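Local coordinates for protein N-acetylglucosamine 2-epimerase (Xylella fastidiosa, PDB 3GT5) that probably catalyses the epimerisation or isomerisation of sugars, at residues H50-N60 with P371-G381. Numbering follows the deposited sequence.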
ATOM      1  N   HIS A  50     -14.679   5.427   2.234  1.00 20.44           N
ATOM      2  CA  HIS A  50     -13.736   5.488   1.166  1.00 20.20           C
ATOM      3  C   HIS A  50     -13.387   4.087   0.692  1.00 19.32           C
ATOM      4  O   HIS A  50     -13.073   3.183   1.505  1.00 18.96           O
ATOM      5  CB  HIS A  50     -12.445   6.195   1.627  1.00 20.46           C
ATOM      6  CG  HIS A  50     -11.616   6.717   0.499  1.00 19.94           C
ATOM      7  ND1 HIS A  50     -10.988   5.896  -0.430  1.00 20.85           N
ATOM      8  CD2 HIS A  50     -11.369   7.988   0.108  1.00 20.61           C
ATOM      9  CE1 HIS A  50     -10.324   6.650  -1.297  1.00 22.97           C
ATOM     10  NE2 HIS A  50     -10.556   7.927  -1.004  1.00 22.48           N
ATOM     11  N   LEU A  51     -13.363   3.929  -0.627  1.00 18.58           N
ATOM     12  CA  LEU A  51     -13.050   2.620  -1.205  1.00 18.17           C
ATOM     13  C   LEU A  51     -11.719   2.080  -0.713  1.00 17.23           C
ATOM     14  O   LEU A  51     -11.620   0.887  -0.488  1.00 18.75           O
ATOM     15  CB  LEU A  51     -13.049   2.689  -2.742  1.00 17.06           C
ATOM     16  CG  LEU A  51     -12.806   1.402  -3.496  1.00 19.41           C
ATOM     17  CD1 LEU A  51     -13.910   0.360  -3.234  1.00 18.18           C
ATOM     18  CD2 LEU A  51     -12.676   1.752  -4.999  1.00 18.02           C
ATOM     19  N   VAL A  52     -10.699   2.926  -0.564  1.00 16.60           N
ATOM     20  CA  VAL A  52      -9.359   2.460  -0.144  1.00 15.98           C
ATOM     21  C   VAL A  52      -9.436   1.876   1.301  1.00 16.11           C
ATOM     22  O   VAL A  52      -8.796   0.864   1.565  1.00 17.65           O
ATOM     23  CB  VAL A  52      -8.240   3.582  -0.332  1.00 15.98           C
ATOM     24  CG1 VAL A  52      -6.852   3.137   0.266  1.00 15.56           C
ATOM     25  CG2 VAL A  52      -8.055   3.913  -1.854  1.00 14.52           C
ATOM     26  N   SER A  53     -10.177   2.494   2.211  1.00 16.84           N
ATOM     27  CA  SER A  53     -10.382   1.870   3.549  1.00 16.94           C
ATOM     28  C   SER A  53     -11.217   0.579   3.516  1.00 17.78           C
ATOM     29  O   SER A  53     -10.865  -0.443   4.174  1.00 17.00           O
ATOM     30  CB  SER A  53     -10.926   2.873   4.571  1.00 18.34           C
ATOM     31  OG  SER A  53      -9.883   3.716   4.998  1.00 20.77           O
ATOM     32  N   SER A  54     -12.322   0.600   2.774  1.00 17.35           N
ATOM     33  CA  SER A  54     -13.196  -0.582   2.669  1.00 17.32           C
ATOM     34  C   SER A  54     -12.398  -1.818   2.219  1.00 17.42           C
ATOM     35  O   SER A  54     -12.572  -2.924   2.747  1.00 17.93           O
ATOM     36  CB  SER A  54     -14.367  -0.354   1.682  1.00 16.89           C
ATOM     37  OG  SER A  54     -15.291   0.599   2.175  1.00 18.36           O
ATOM     38  N   THR A  55     -11.537  -1.646   1.239  1.00 17.33           N
ATOM     39  CA  THR A  55     -10.700  -2.753   0.747  1.00 16.47           C
ATOM     40  C   THR A  55      -9.526  -3.094   1.684  1.00 17.69           C
ATOM     41  O   THR A  55      -9.225  -4.277   1.913  1.00 16.62           O
ATOM     42  CB  THR A  55     -10.225  -2.445  -0.673  1.00 17.07           C
ATOM     43  OG1 THR A  55      -9.556  -1.172  -0.698  1.00 16.21           O
ATOM     44  CG2 THR A  55     -11.394  -2.456  -1.662  1.00 16.31           C
ATOM     45  N   ARG A  56      -8.839  -2.077   2.207  1.00 16.59           N
ATOM     46  CA  ARG A  56      -7.685  -2.329   3.070  1.00 16.87           C
ATOM     47  C   ARG A  56      -8.092  -3.065   4.340  1.00 16.67           C
ATOM     48  O   ARG A  56      -7.339  -3.889   4.842  1.00 16.36           O
ATOM     49  CB  ARG A  56      -6.944  -1.026   3.403  1.00 17.30           C
ATOM     50  CG  ARG A  56      -6.026  -0.582   2.251  1.00 16.28           C
ATOM     51  CD  ARG A  56      -5.343   0.724   2.568  1.00 17.55           C
ATOM     52  NE  ARG A  56      -4.515   1.176   1.449  1.00 15.99           N
ATOM     53  CZ  ARG A  56      -3.725   2.255   1.501  1.00 19.24           C
ATOM     54  NH1 ARG A  56      -3.599   2.931   2.633  1.00 19.99           N
ATOM     55  NH2 ARG A  56      -3.000   2.608   0.438  1.00 22.63           N
ATOM     56  N   PHE A  57      -9.270  -2.758   4.889  1.00 17.65           N
ATOM     57  CA  PHE A  57      -9.727  -3.496   6.086  1.00 17.55           C
ATOM     58  C   PHE A  57      -9.978  -4.982   5.792  1.00 18.43           C
ATOM     59  O   PHE A  57      -9.792  -5.815   6.655  1.00 19.39           O
ATOM     60  CB  PHE A  57     -10.996  -2.916   6.666  1.00 16.78           C
ATOM     61  CG  PHE A  57     -10.781  -1.847   7.701  1.00 18.70           C
ATOM     62  CD1 PHE A  57     -10.156  -2.137   8.908  1.00 18.49           C
ATOM     63  CD2 PHE A  57     -11.279  -0.571   7.496  1.00 20.39           C
ATOM     64  CE1 PHE A  57      -9.983  -1.140   9.874  1.00 20.79           C
ATOM     65  CE2 PHE A  57     -11.115   0.434   8.468  1.00 19.03           C
ATOM     66  CZ  PHE A  57     -10.466   0.129   9.653  1.00 19.62           C
ATOM     67  N   VAL A  58     -10.404  -5.326   4.576  1.00 18.08           N
ATOM     68  CA  VAL A  58     -10.479  -6.748   4.192  1.00 18.43           C
ATOM     69  C   VAL A  58      -9.097  -7.398   4.240  1.00 18.31           C
ATOM     70  O   VAL A  58      -8.939  -8.493   4.763  1.00 18.78           O
ATOM     71  CB  VAL A  58     -11.071  -6.898   2.791  1.00 17.80           C
ATOM     72  CG1 VAL A  58     -10.911  -8.339   2.217  1.00 19.67           C
ATOM     73  CG2 VAL A  58     -12.511  -6.498   2.789  1.00 18.28           C
ATOM     74  N   PHE A  59      -8.070  -6.725   3.720  1.00 18.37           N
ATOM     75  CA  PHE A  59      -6.688  -7.206   3.848  1.00 18.74           C
ATOM     76  C   PHE A  59      -6.297  -7.415   5.333  1.00 18.46           C
ATOM     77  O   PHE A  59      -5.763  -8.473   5.668  1.00 19.10           O
ATOM     78  CB  PHE A  59      -5.707  -6.243   3.114  1.00 18.77           C
ATOM     79  CG  PHE A  59      -4.266  -6.512   3.355  1.00 17.01           C
ATOM     80  CD1 PHE A  59      -3.524  -7.205   2.417  1.00 19.05           C
ATOM     81  CD2 PHE A  59      -3.625  -6.017   4.494  1.00 18.70           C
ATOM     82  CE1 PHE A  59      -2.165  -7.430   2.604  1.00 19.41           C
ATOM     83  CE2 PHE A  59      -2.240  -6.258   4.706  1.00 20.82           C
ATOM     84  CZ  PHE A  59      -1.522  -6.960   3.743  1.00 20.95           C
ATOM     85  N   ASN A  60      -6.517  -6.399   6.182  1.00 17.88           N
ATOM     86  CA  ASN A  60      -6.161  -6.403   7.620  1.00 18.21           C
ATOM     87  C   ASN A  60      -6.669  -7.724   8.201  1.00 18.16           C
ATOM     88  O   ASN A  60      -5.948  -8.475   8.853  1.00 17.71           O
ATOM     89  CB  ASN A  60      -6.921  -5.328   8.416  1.00 19.89           C
ATOM     90  CG  ASN A  60      -6.346  -3.918   8.344  1.00 21.84           C
ATOM     91  OD1 ASN A  60      -5.473  -3.601   7.524  1.00 24.28           O
ATOM     92  ND2 ASN A  60      -6.839  -3.042   9.279  1.00 21.78           N
ATOM     93  N   PRO A 371      -7.431   8.547   9.502  1.00 19.22           N
ATOM     94  CA  PRO A 371      -8.475   9.023   8.603  1.00 20.10           C
ATOM     95  C   PRO A 371      -8.696   8.021   7.459  1.00 20.62           C
ATOM     96  O   PRO A 371      -7.965   7.038   7.330  1.00 20.12           O
ATOM     97  CB  PRO A 371      -7.929  10.363   8.095  1.00 20.57           C
ATOM     98  CG  PRO A 371      -6.466  10.409   8.493  1.00 21.37           C
ATOM     99  CD  PRO A 371      -6.125   9.182   9.250  1.00 20.15           C
ATOM    100  N   ALA A 372      -9.675   8.304   6.625  1.00 21.95           N
ATOM    101  CA  ALA A 372     -10.001   7.481   5.457  1.00 22.51           C
ATOM    102  C   ALA A 372      -8.752   7.239   4.651  1.00 22.17           C
ATOM    103  O   ALA A 372      -7.956   8.155   4.416  1.00 22.20           O
ATOM    104  CB  ALA A 372     -11.045   8.171   4.607  1.00 22.61           C
ATOM    105  N   GLY A 373      -8.561   5.972   4.260  1.00 21.94           N
ATOM    106  CA  GLY A 373      -7.345   5.541   3.572  1.00 22.47           C
ATOM    107  C   GLY A 373      -6.387   4.776   4.493  1.00 22.29           C
ATOM    108  O   GLY A 373      -5.658   3.876   4.041  1.00 25.51           O
ATOM    109  N   LYS A 374      -6.361   5.105   5.782  1.00 20.41           N
ATOM    110  CA  LYS A 374      -5.408   4.434   6.708  1.00 19.15           C
ATOM    111  C   LYS A 374      -6.099   3.388   7.544  1.00 18.62           C
ATOM    112  O   LYS A 374      -7.054   3.694   8.249  1.00 18.55           O
ATOM    113  CB  LYS A 374      -4.721   5.443   7.624  1.00 18.92           C
ATOM    114  CG  LYS A 374      -3.915   4.834   8.739  1.00 18.37           C
ATOM    115  CD  LYS A 374      -2.901   5.837   9.331  1.00 19.11           C
ATOM    116  CE  LYS A 374      -2.043   5.287  10.424  1.00 15.86           C
ATOM    117  NZ  LYS A 374      -2.808   4.769  11.604  1.00 17.95           N
ATOM    118  N   THR A 375      -5.612   2.156   7.459  1.00 17.05           N
ATOM    119  CA  THR A 375      -6.114   1.064   8.256  1.00 18.03           C
ATOM    120  C   THR A 375      -4.979   0.348   8.924  1.00 16.93           C
ATOM    121  O   THR A 375      -5.190  -0.689   9.537  1.00 16.95           O
ATOM    122  CB  THR A 375      -6.947   0.042   7.428  1.00 17.28           C
ATOM    123  OG1 THR A 375      -6.049  -0.731   6.628  1.00 19.79           O
ATOM    124  CG2 THR A 375      -7.946   0.761   6.584  1.00 19.52           C
ATOM    125  N   ASP A 376      -3.769   0.905   8.855  1.00 16.95           N
ATOM    126  CA  ASP A 376      -2.535   0.178   9.208  1.00 16.62           C
ATOM    127  C   ASP A 376      -2.297  -1.114   8.387  1.00 17.50           C
ATOM    128  O   ASP A 376      -1.574  -2.026   8.803  1.00 19.13           O
ATOM    129  CB  ASP A 376      -2.466  -0.068  10.739  1.00 17.90           C
ATOM    130  CG  ASP A 376      -2.084   1.203  11.498  1.00 17.39           C
ATOM    131  OD1 ASP A 376      -0.890   1.358  11.829  1.00 20.65           O
ATOM    132  OD2 ASP A 376      -2.962   2.042  11.715  1.00 18.07           O
ATOM    133  N   TYR A 377      -2.928  -1.187   7.224  1.00 16.69           N
ATOM    134  CA  TYR A 377      -2.536  -2.123   6.164  1.00 15.83           C
ATOM    135  C   TYR A 377      -1.038  -2.020   5.886  1.00 14.89           C
ATOM    136  O   TYR A 377      -0.357  -3.039   5.779  1.00 14.57           O
ATOM    137  CB  TYR A 377      -3.421  -1.916   4.885  1.00 15.56           C
ATOM    138  CG  TYR A 377      -2.638  -1.932   3.565  1.00 17.31           C
ATOM    139  CD1 TYR A 377      -2.444  -3.112   2.835  1.00 19.92           C
ATOM    140  CD2 TYR A 377      -2.106  -0.784   3.079  1.00 18.50           C
ATOM    141  CE1 TYR A 377      -1.744  -3.106   1.611  1.00 19.61           C
ATOM    142  CE2 TYR A 377      -1.413  -0.743   1.895  1.00 20.59           C
ATOM    143  CZ  TYR A 377      -1.212  -1.888   1.170  1.00 20.56           C
ATOM    144  OH  TYR A 377      -0.491  -1.746   0.007  1.00 25.35           O
ATOM    145  N   HIS A 378      -0.469  -0.809   5.838  1.00 14.92           N
ATOM    146  CA  HIS A 378       0.944  -0.697   5.559  1.00 16.18           C
ATOM    147  C   HIS A 378       1.805  -1.231   6.703  1.00 16.16           C
ATOM    148  O   HIS A 378       2.857  -1.837   6.430  1.00 16.23           O
ATOM    149  CB  HIS A 378       1.403   0.751   5.335  1.00 16.30           C
ATOM    150  CG  HIS A 378       1.058   1.325   4.012  1.00 18.22           C
ATOM    151  ND1 HIS A 378       1.757   1.027   2.866  1.00 20.77           N
ATOM    152  CD2 HIS A 378       0.118   2.234   3.658  1.00 19.26           C
ATOM    153  CE1 HIS A 378       1.274   1.740   1.863  1.00 18.54           C
ATOM    154  NE2 HIS A 378       0.273   2.474   2.314  1.00 18.17           N
ATOM    155  N   THR A 379       1.412  -0.995   7.967  1.00 15.60           N
ATOM    156  CA  THR A 379       2.286  -1.376   9.068  1.00 16.51           C
ATOM    157  C   THR A 379       2.170  -2.870   9.401  1.00 17.03           C
ATOM    158  O   THR A 379       3.169  -3.577   9.551  1.00 17.36           O
ATOM    159  CB  THR A 379       2.025  -0.485  10.287  1.00 17.17           C
ATOM    160  OG1 THR A 379       0.675  -0.679  10.740  1.00 17.66           O
ATOM    161  CG2 THR A 379       2.212   0.944   9.869  1.00 17.23           C
ATOM    162  N   MET A 380       0.948  -3.347   9.530  1.00 17.27           N
ATOM    163  CA  MET A 380       0.711  -4.788   9.682  1.00 17.19           C
ATOM    164  C   MET A 380       1.174  -5.580   8.474  1.00 17.06           C
ATOM    165  O   MET A 380       1.789  -6.642   8.627  1.00 17.73           O
ATOM    166  CB  MET A 380      -0.761  -5.083   9.969  1.00 17.16           C
ATOM    167  CG  MET A 380      -1.254  -4.686  11.405  1.00 18.42           C
ATOM    168  SD  MET A 380      -2.982  -5.186  11.845  1.00 11.10           S
ATOM    169  CE  MET A 380      -3.877  -4.010  10.769  1.00 18.92           C
ATOM    170  N   GLY A 381       0.925  -5.062   7.285  1.00 17.16           N
ATOM    171  CA  GLY A 381       1.441  -5.675   6.048  1.00 17.52           C
ATOM    172  C   GLY A 381       2.961  -5.839   5.986  1.00 17.62           C
ATOM    173  O   GLY A 381       3.468  -6.856   5.511  1.00 17.91           O
TER
HETATM  174  O   HOH W   1      -9.795   4.092   7.573  1.00 19.52           O
HETATM  175  O   HOH W   2      -0.982   4.573   0.820  1.00 31.49           O
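R56, extended from CG to NE, passes obliquely by the CD2 side of the Y377 ring where the (alpha/alpha)6 barrel of this six-hairpin family closes, the chain's last modelled helix, 377-387, settling beside helix 51-68 nearly parallel to it; the short segments diverge by 19°. The straight run from CG to NE brings one face of the guanidinium against Y377 CD2, which lies 3.5 Å from R56 NE. Guanidinium and ring planes are 27° apart. V52 CG1 lies over the opposite face of the guanidinium, toward its rim. Nearer the tip, R56 NH1 gives a weak, bent bond to G373 O, while NH2 donates to a water that also bonds H378 NE2. F117 adds a cation-pi contact to this arginine; Y377 OH is hydrogen-bonded to E180 and H378 ND1 to E314.

On its other side Y377 turns an edge to the face of F59, a T-shaped pair with centroids 5.0 Å apart and planes at 78°. The F59 ring also meets G381 CA at its edge.

T375 packs against F57 and N60 of helix 51-68. Its CG2 sits over the face of F57, 3.8 Å from the ring centroid. The N60 amide grips the threonine twice: OG1 donates to N60 OD1, and N60 ND2 returns a bond to T375 O. M380 CE packs across that amide. At the loop's start, a type II turn from P371 to K374 presents the amide of G373 to the helix, and G373 N donates to S53 OG at 2.7 Å.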